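Side-chain contacts in Bak protein (PDB 5VMN), which inhibits apoptosis of the host cell as a viral Bcl-2 protein that exclusively sequesters Bim: residues E18-P22 / L23-I27; L32-T35 / K36-L40; R100-Q104 / D105-N109. All coordinates share one frame; numbering follows the deposited sequence.

Contact 1: E18-P22 / L23-I27; sequences ERMCP and LTREI. With NO3 (nitrate ion), chain B; EDO (1,2-ethanediol), chain N.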
loop_
_atom_site.group_PDB
_atom_site.type_symbol
_atom_site.label_atom_id
_atom_site.label_comp_id
_atom_site.label_asym_id
_atom_site.label_seq_id
_atom_site.Cartn_x
_atom_site.Cartn_y
_atom_site.Cartn_z
ATOM N N GLU A 18 -3.576 -14.261 -1.211
ATOM C CA GLU A 18 -4.114 -15.586 -0.946
ATOM C C GLU A 18 -4.926 -15.529 0.339
ATOM O O GLU A 18 -6.008 -14.929 0.348
ATOM C CB GLU A 18 -2.987 -16.618 -0.909
ATOM C CG GLU A 18 -2.415 -16.847 -2.305
ATOM C CD GLU A 18 -1.128 -17.648 -2.320
ATOM O OE1 GLU A 18 -0.770 -18.241 -1.281
ATOM O OE2 GLU A 18 -0.471 -17.680 -3.384
ATOM N N ARG A 19 -4.437 -16.123 1.423
ATOM C CA ARG A 19 -5.127 -15.984 2.699
ATOM C C ARG A 19 -4.994 -14.549 3.194
ATOM O O ARG A 19 -3.898 -13.983 3.183
ATOM C CB ARG A 19 -4.558 -16.961 3.719
ATOM C CG ARG A 19 -4.555 -18.423 3.252
ATOM C CD ARG A 19 -5.960 -18.950 2.950
ATOM N NE ARG A 19 -5.977 -20.394 2.676
ATOM C CZ ARG A 19 -6.264 -21.342 3.571
ATOM N NH1 ARG A 19 -6.567 -21.025 4.826
ATOM N NH2 ARG A 19 -6.252 -22.622 3.209
ATOM N N MET A 20 -6.117 -13.967 3.620
ATOM C CA MET A 20 -6.223 -12.568 4.022
ATOM C C MET A 20 -7.357 -12.467 5.035
ATOM O O MET A 20 -8.351 -13.178 4.903
ATOM C CB MET A 20 -6.544 -11.641 2.841
ATOM C CG MET A 20 -5.447 -11.521 1.828
ATOM S SD MET A 20 -5.844 -10.352 0.524
ATOM C CE MET A 20 -6.850 -11.421 -0.510
ATOM N N CYS A 21 -7.224 -11.588 6.020
ATOM C CA CYS A 21 -8.349 -11.337 6.931
ATOM C C CYS A 21 -9.340 -10.441 6.217
ATOM O O CYS A 21 -9.028 -9.850 5.191
ATOM C CB CYS A 21 -7.861 -10.690 8.220
ATOM S SG CYS A 21 -7.193 -9.047 7.991
ATOM N N PRO A 22 -10.558 -10.299 6.746
ATOM C CA PRO A 22 -11.577 -9.575 5.982
ATOM C C PRO A 22 -11.176 -8.158 5.627
ATOM O O PRO A 22 -11.429 -7.700 4.497
ATOM C CB PRO A 22 -12.806 -9.633 6.922
ATOM C CG PRO A 22 -12.579 -10.797 7.745
ATOM C CD PRO A 22 -11.132 -11.008 7.907
ATOM N N LEU A 23 -10.517 -7.450 6.543
ATOM C CA LEU A 23 -10.141 -6.078 6.253
ATOM C C LEU A 23 -9.104 -6.038 5.153
ATOM O O LEU A 23 -9.213 -5.241 4.217
ATOM C CB LEU A 23 -9.600 -5.403 7.501
ATOM C CG LEU A 23 -9.122 -3.962 7.352
ATOM C CD1 LEU A 23 -10.182 -3.072 6.769
ATOM C CD2 LEU A 23 -8.753 -3.427 8.732
ATOM N N THR A 24 -8.099 -6.899 5.244
ATOM C CA THR A 24 -7.064 -6.901 4.206
ATOM C C THR A 24 -7.660 -7.295 2.859
ATOM O O THR A 24 -7.318 -6.709 1.823
ATOM C CB THR A 24 -5.936 -7.837 4.628
ATOM O OG1 THR A 24 -5.356 -7.303 5.825
ATOM C CG2 THR A 24 -4.861 -7.906 3.577
ATOM N N ARG A 25 -8.593 -8.259 2.857
ATOM C CA ARG A 25 -9.244 -8.675 1.620
ATOM C C ARG A 25 -10.017 -7.529 0.991
ATOM O O ARG A 25 -10.018 -7.366 -0.235
ATOM C CB ARG A 25 -10.174 -9.872 1.888
ATOM C CG ARG A 25 -10.842 -10.424 0.627
ATOM C CD ARG A 25 -11.649 -11.684 0.878
ATOM N NE ARG A 25 -10.899 -12.731 1.571
ATOM C CZ ARG A 25 -9.973 -13.502 1.010
ATOM N NH1 ARG A 25 -9.638 -13.354 -0.269
ATOM N NH2 ARG A 25 -9.360 -14.426 1.742
ATOM N N GLU A 26 -10.721 -6.732 1.803
ATOM C CA GLU A 26 -11.461 -5.608 1.229
ATOM C C GLU A 26 -10.514 -4.523 0.716
ATOM O O GLU A 26 -10.762 -3.915 -0.333
ATOM C CB GLU A 26 -12.448 -5.026 2.254
ATOM C CG GLU A 26 -13.416 -4.014 1.655
ATOM C CD GLU A 26 -14.288 -4.607 0.555
ATOM O OE1 GLU A 26 -14.807 -3.846 -0.283
ATOM O OE2 GLU A 26 -14.454 -5.840 0.535
ATOM N N ILE A 27 -9.420 -4.269 1.420
ATOM C CA ILE A 27 -8.448 -3.311 0.899
ATOM C C ILE A 27 -7.888 -3.809 -0.424
ATOM O O ILE A 27 -7.665 -3.027 -1.353
ATOM C CB ILE A 27 -7.335 -3.052 1.920
ATOM C CG1 ILE A 27 -7.909 -2.416 3.187
ATOM C CG2 ILE A 27 -6.223 -2.171 1.315
ATOM C CD1 ILE A 27 -8.634 -1.092 3.002
HETATM N N NO3 B . -10.606 -7.514 10.133
HETATM O O1 NO3 B . -9.893 -8.237 9.376
HETATM O O2 NO3 B . -11.665 -6.978 9.653
HETATM O O3 NO3 B . -10.264 -7.291 11.335
HETATM C C1 EDO N . -9.825 -9.905 -2.835
HETATM O O1 EDO N . -11.008 -9.209 -2.447
HETATM C C2 EDO N . -9.706 -9.665 -4.320
HETATM O O2 EDO N . -9.711 -8.248 -4.465
HETATM O O HOH W 1 -11.175 -13.069 4.149
#
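Cys21 O accepts from Arg25 N at 2.9 Å, with an N-H...O angle of 166°. The donor lies nearly on the line of the carbonyl bond. This is the first turn of helix 22-37, and Cys21 is its N-cap. Its sulfur closes a weak capping bond, from Thr24 N to Cys21 SG at 3.6 Å. With chi1 at 66°, the sulfur sits between the backbone N and the carbonyl carbon, which turns it back over the helix start. Cys21 SG also lies 3.3 Å from Thr24 OG1. A nitrate ion, probably from the crystallisation liquor, sits at the same end. Leu23 N donates to O1 of the nitrate at 3.0 Å, as expected for an anion at a helix N-terminus. Pro22 begins the helix, and its carbonyl accepts from Glu26 N.

Before the cap, Met20 packs against Arg25; their side chains cross at about a right angle. Met20 CB lies over one face of the guanidinium, towards its rim. The methyl end bends round, and Met20 CE comes within 3.4 Å of Arg25 NH1. Beside it, Met20 SD is 4.0 Å from Thr24 CG2. Thr24 is buried, and its other neighbours include Ile9. Leu23 and Glu26 touch Ala121 of helix 116-122. A water joins Met20 to Arg25 as well: it lies in the guanidinium plane, donates to Met20 O and accepts from Arg25 NE at 2.6 Å.

Contact 2: L32-T35 / K36-L40; sequences LIVT and KSYSL. With NO3 (nitrate ion), chain E.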
loop_
_atom_site.group_PDB
_atom_site.type_symbol
_atom_site.label_atom_id
_atom_site.label_comp_id
_atom_site.label_asym_id
_atom_site.label_seq_id
_atom_site.Cartn_x
_atom_site.Cartn_y
_atom_site.Cartn_z
ATOM N N LEU A 32 -7.499 -3.132 -6.358
ATOM C CA LEU A 32 -7.673 -3.545 -7.745
ATOM C C LEU A 32 -8.616 -2.613 -8.496
ATOM O O LEU A 32 -8.405 -2.347 -9.689
ATOM C CB LEU A 32 -8.163 -4.985 -7.807
ATOM C CG LEU A 32 -7.196 -6.029 -7.240
ATOM C CD1 LEU A 32 -7.788 -7.406 -7.388
ATOM C CD2 LEU A 32 -5.827 -5.932 -7.915
ATOM N N ILE A 33 -9.659 -2.106 -7.831
ATOM C CA ILE A 33 -10.559 -1.139 -8.473
ATOM C C ILE A 33 -9.771 0.094 -8.903
ATOM O O ILE A 33 -9.921 0.595 -10.025
ATOM C CB ILE A 33 -11.714 -0.748 -7.529
ATOM C CG1 ILE A 33 -12.725 -1.886 -7.409
ATOM C CG2 ILE A 33 -12.437 0.502 -8.067
ATOM C CD1 ILE A 33 -13.787 -1.658 -6.302
ATOM N N VAL A 34 -8.960 0.632 -7.989
ATOM C CA VAL A 34 -8.163 1.822 -8.278
ATOM C C VAL A 34 -7.115 1.522 -9.336
ATOM O O VAL A 34 -6.845 2.350 -10.216
ATOM C CB VAL A 34 -7.552 2.325 -6.953
ATOM C CG1 VAL A 34 -6.377 3.222 -7.148
ATOM C CG2 VAL A 34 -8.641 3.030 -6.123
ATOM N N THR A 35 -6.508 0.340 -9.287
ATOM C CA THR A 35 -5.552 -0.021 -10.332
ATOM C C THR A 35 -6.193 0.065 -11.713
ATOM O O THR A 35 -5.569 0.535 -12.684
ATOM C CB THR A 35 -5.016 -1.427 -10.080
ATOM O OG1 THR A 35 -4.276 -1.425 -8.847
ATOM C CG2 THR A 35 -4.103 -1.878 -11.202
ATOM N N LYS A 36 -7.403 -0.471 -11.850
ATOM C CA LYS A 36 -8.051 -0.447 -13.152
ATOM C C LYS A 36 -8.510 0.959 -13.505
ATOM O O LYS A 36 -8.346 1.396 -14.651
ATOM C CB LYS A 36 -9.250 -1.418 -13.166
ATOM C CG LYS A 36 -10.004 -1.428 -14.491
ATOM C CD LYS A 36 -11.187 -2.388 -14.468
ATOM C CE LYS A 36 -11.946 -2.395 -15.804
ATOM N NZ LYS A 36 -13.050 -3.390 -15.789
ATOM N N SER A 37 -9.111 1.666 -12.541
ATOM C CA SER A 37 -9.754 2.951 -12.808
ATOM C C SER A 37 -8.750 3.994 -13.231
ATOM O O SER A 37 -9.072 4.878 -14.038
ATOM C CB SER A 37 -10.466 3.474 -11.559
ATOM O OG SER A 37 -11.550 2.652 -11.240
ATOM N N TYR A 38 -7.552 3.917 -12.680
ATOM C CA TYR A 38 -6.491 4.862 -13.006
ATOM C C TYR A 38 -5.438 4.281 -13.944
ATOM O O TYR A 38 -4.362 4.865 -14.088
ATOM C CB TYR A 38 -5.822 5.371 -11.729
ATOM C CG TYR A 38 -6.756 6.203 -10.867
ATOM C CD1 TYR A 38 -7.196 7.455 -11.282
ATOM C CD2 TYR A 38 -7.231 5.721 -9.666
ATOM C CE1 TYR A 38 -8.064 8.203 -10.502
ATOM C CE2 TYR A 38 -8.113 6.470 -8.877
ATOM C CZ TYR A 38 -8.488 7.707 -9.282
ATOM O OH TYR A 38 -9.340 8.463 -8.514
ATOM N N SER A 39 -5.745 3.173 -14.608
ATOM C CA SER A 39 -4.888 2.629 -15.655
ATOM C C SER A 39 -3.473 2.400 -15.156
ATOM O O SER A 39 -2.498 2.642 -15.869
ATOM C CB SER A 39 -4.860 3.556 -16.864
ATOM O OG SER A 39 -6.148 3.704 -17.443
ATOM N N LEU A 40 -3.333 1.921 -13.929
ATOM C CA LEU A 40 -1.999 1.926 -13.347
ATOM C C LEU A 40 -1.050 1.020 -14.105
ATOM O O LEU A 40 0.162 1.245 -14.076
ATOM C CB LEU A 40 -2.024 1.506 -11.876
ATOM C CG LEU A 40 -2.687 2.493 -10.936
ATOM C CD1 LEU A 40 -2.435 1.992 -9.510
ATOM C CD2 LEU A 40 -2.131 3.891 -11.073
HETATM N N NO3 E . -12.280 4.967 -8.523
HETATM O O1 NO3 E . -11.761 5.342 -7.429
HETATM O O2 NO3 E . -12.177 5.676 -9.568
HETATM O O3 NO3 E . -12.907 3.874 -8.577
#
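Val34 and Tyr38 lie one turn apart at the end of helix 22-37, and their side chains meet at an oblique angle. Val34 CG1 is the touching branch, 3.6 Å from Tyr38 CD2 on the ring. It stands anti to the backbone N and beside the carbonyl carbon (chi1 160°), which sets it against the Tyr38 ring. The ring edge also comes up against the backbone: Val34 O lies near the ring plane, 3.4 Å from Tyr38 CD2. Val34 O also accepts from Tyr38 N at 3.0 Å. Val34 is buried, and its side chain also packs on Leu72 and Ile73 of helix 68-84.

Thr35 and Leu40 meet differently, at about a right angle. Leu40 points back at the helix and lays its CB 4.0 Å from Thr35 CG2. Leu40 CD1 reaches over Thr35 CA and is 3.9 Å from Thr35 OG1. That hydroxyl is turned back along the helix and is hydrogen-bonded to Met31 O, while the methyl faces Leu40.

Ser37 is on the exposed side. Its OG is anti to its own carbonyl carbon (chi1 -67°), which folds it back over the preceding turn. Ser37 OG lies 2.9 Å from Ile33 O. A nitrate ion, probably from the crystallisation liquor, sits by Ser37 and by Ile33 CG2. Ser37 N makes the regular helix bond to Ile33 O.

Tyr38 is the first residue to leave helical geometry, and Ser39 follows with a positive phi of 55°. Ser39 N then bonds to Lys36 O, and Leu40 N bonds to Thr35 O at 2.9 Å. This pair of bonds, with Ser39 as the C-prime residue, is the Schellman motif that ends the helix.

Contact 3: R100-Q104 / D105-N109; sequences RFFRQ and DAISN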
loop_
_atom_site.group_PDB
_atom_site.type_symbol
_atom_site.label_atom_id
_atom_site.label_comp_id
_atom_site.label_asym_id
_atom_site.label_seq_id
_atom_site.Cartn_x
_atom_site.Cartn_y
_atom_site.Cartn_z
ATOM N N ARG A 100 7.668 0.491 6.160
ATOM C CA ARG A 100 8.424 1.661 6.580
ATOM C C ARG A 100 7.674 2.939 6.228
ATOM O O ARG A 100 7.642 3.890 7.025
ATOM C CB ARG A 100 9.822 1.631 5.931
ATOM C CG ARG A 100 10.974 2.202 6.738
ATOM C CD ARG A 100 12.326 1.587 6.309
ATOM N NE ARG A 100 12.450 1.561 4.849
ATOM C CZ ARG A 100 12.813 0.508 4.110
ATOM N NH1 ARG A 100 13.125 -0.662 4.661
ATOM N NH2 ARG A 100 12.868 0.635 2.790
ATOM N N PHE A 101 7.053 2.983 5.046
ATOM C CA PHE A 101 6.306 4.174 4.666
ATOM C C PHE A 101 5.171 4.430 5.647
ATOM O O PHE A 101 4.974 5.562 6.102
ATOM C CB PHE A 101 5.739 4.040 3.249
ATOM C CG PHE A 101 4.801 5.159 2.878
ATOM C CD1 PHE A 101 5.303 6.415 2.591
ATOM C CD2 PHE A 101 3.432 4.975 2.886
ATOM C CE1 PHE A 101 4.470 7.456 2.276
ATOM C CE2 PHE A 101 2.579 6.016 2.558
ATOM C CZ PHE A 101 3.104 7.264 2.257
ATOM N N PHE A 102 4.395 3.392 5.961
ATOM C CA PHE A 102 3.191 3.601 6.760
ATOM C C PHE A 102 3.514 3.815 8.231
ATOM O O PHE A 102 2.683 4.352 8.969
ATOM C CB PHE A 102 2.221 2.425 6.586
ATOM C CG PHE A 102 1.482 2.460 5.276
ATOM C CD1 PHE A 102 0.495 3.404 5.047
ATOM C CD2 PHE A 102 1.803 1.587 4.266
ATOM C CE1 PHE A 102 -0.158 3.469 3.843
ATOM C CE2 PHE A 102 1.129 1.627 3.065
ATOM C CZ PHE A 102 0.164 2.593 2.835
ATOM N N ARG A 103 4.710 3.447 8.671
ATOM C CA ARG A 103 5.095 3.697 10.060
ATOM C C ARG A 103 5.617 5.109 10.293
ATOM O O ARG A 103 5.811 5.502 11.445
ATOM C CB ARG A 103 6.148 2.686 10.499
ATOM C CG ARG A 103 5.603 1.266 10.624
ATOM C CD ARG A 103 6.568 0.356 11.384
ATOM N NE ARG A 103 7.945 0.468 10.889
ATOM C CZ ARG A 103 8.567 -0.432 10.125
ATOM N NH1 ARG A 103 7.956 -1.552 9.743
ATOM N NH2 ARG A 103 9.812 -0.206 9.735
ATOM N N GLN A 104 5.853 5.884 9.248
ATOM C CA GLN A 104 6.218 7.278 9.441
ATOM C C GLN A 104 5.120 8.006 10.199
ATOM O O GLN A 104 3.926 7.805 9.943
ATOM C CB GLN A 104 6.448 7.961 8.100
ATOM C CG GLN A 104 7.630 7.410 7.315
ATOM C CD GLN A 104 7.839 8.133 5.987
ATOM O OE1 GLN A 104 8.866 8.761 5.763
ATOM N NE2 GLN A 104 6.868 8.030 5.104
ATOM N N ASP A 105 5.536 8.871 11.127
ATOM C CA ASP A 105 4.587 9.467 12.064
ATOM C C ASP A 105 3.464 10.205 11.329
ATOM O O ASP A 105 2.286 10.087 11.693
ATOM C CB ASP A 105 5.327 10.405 13.019
ATOM C CG ASP A 105 6.070 9.657 14.132
ATOM O OD1 ASP A 105 5.873 8.430 14.276
ATOM O OD2 ASP A 105 6.854 10.301 14.870
ATOM N N ALA A 106 3.802 10.961 10.280
ATOM C CA ALA A 106 2.775 11.770 9.631
ATOM C C ALA A 106 1.767 10.886 8.905
ATOM O O ALA A 106 0.570 11.193 8.879
ATOM C CB ALA A 106 3.415 12.774 8.668
ATOM N N ILE A 107 2.232 9.790 8.308
ATOM C CA ILE A 107 1.341 8.882 7.591
ATOM C C ILE A 107 0.439 8.153 8.573
ATOM O O ILE A 107 -0.784 8.063 8.387
ATOM C CB ILE A 107 2.154 7.881 6.755
ATOM C CG1 ILE A 107 3.120 8.591 5.802
ATOM C CG2 ILE A 107 1.227 6.955 5.945
ATOM C CD1 ILE A 107 2.464 9.586 4.837
ATOM N N SER A 108 1.046 7.602 9.628
ATOM C CA SER A 108 0.306 6.890 10.660
ATOM C C SER A 108 -0.756 7.788 11.295
ATOM O O SER A 108 -1.897 7.369 11.509
ATOM C CB SER A 108 1.293 6.394 11.722
ATOM O OG SER A 108 0.642 5.600 12.681
ATOM N N ASN A 109 -0.374 9.019 11.629
ATOM C CA ASN A 109 -1.303 9.975 12.221
ATOM C C ASN A 109 -2.431 10.322 11.257
ATOM O O ASN A 109 -3.577 10.528 11.683
ATOM C CB ASN A 109 -0.561 11.250 12.626
ATOM C CG ASN A 109 0.313 11.060 13.849
ATOM O OD1 ASN A 109 0.236 10.039 14.535
ATOM N ND2 ASN A 109 1.142 12.060 14.137
#
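Phe101 carries its ring anti to the backbone N (chi1 172°). Ile107 holds CG1 beside its own backbone N (chi1 -55°), and this sets the branch over the Phe101 ring. The two meet where helix 88-103 gives way to helix 105-113 at Gln104, within the Bcl-2 homology region. Their side chains cross at about a right angle. The contact is a CH-pi one: Ile107 CG1 is 4.1 Å from the centroid of the Phe101 ring, over the face and offset towards the rim. Ile107 CD1 goes on to Phe101 CZ at 3.5 Å. On the other branch, Ile107 CG2 lies 3.7 Å from Phe102 CD1.

All three side chains are buried. Phe101 also packs on Leu54 and Leu74, and the Phe102 ring meets Trp117 edge to face.

Gln104 is the N-cap of the second helix. Its extended side chain runs beside Ile107, pointing the same way, with Gln104 NE2 3.9 Å from Ile107 CG1. The amide is held by two acceptors: NE2 donates to Asn58 OD1 and to Phe101 O. The bond from Gln104 NE2 to Phe101 O, 3.3 Å long, uses a lone pair in the carbonyl plane. The new helix is opened by an almost straight bond from Ser108 N to Gln104 O, 2.9 Å long with an N-H...O angle of 178°.

In the fold
Contacts 1 and 2 mark the two ends of helix 22-37. Their centres are about 18 Å apart and their nearest atoms about 5 Å apart, without touching. Contact 3 joins two later helices, with its centre about 21 Å from that of contact 1 and about 24 Å from that of contact 2. Contacts 2 and 3 lie on opposite sides of the chain's centre, yet both pack on helix 68-84, contact 2 through Val34 and contact 3 through Phe102. Trp117 links contacts 1 and 3, since Ile27 and Phe102 both touch it. The bound nitrates and ethanediol are probably from the crystallisation liquor.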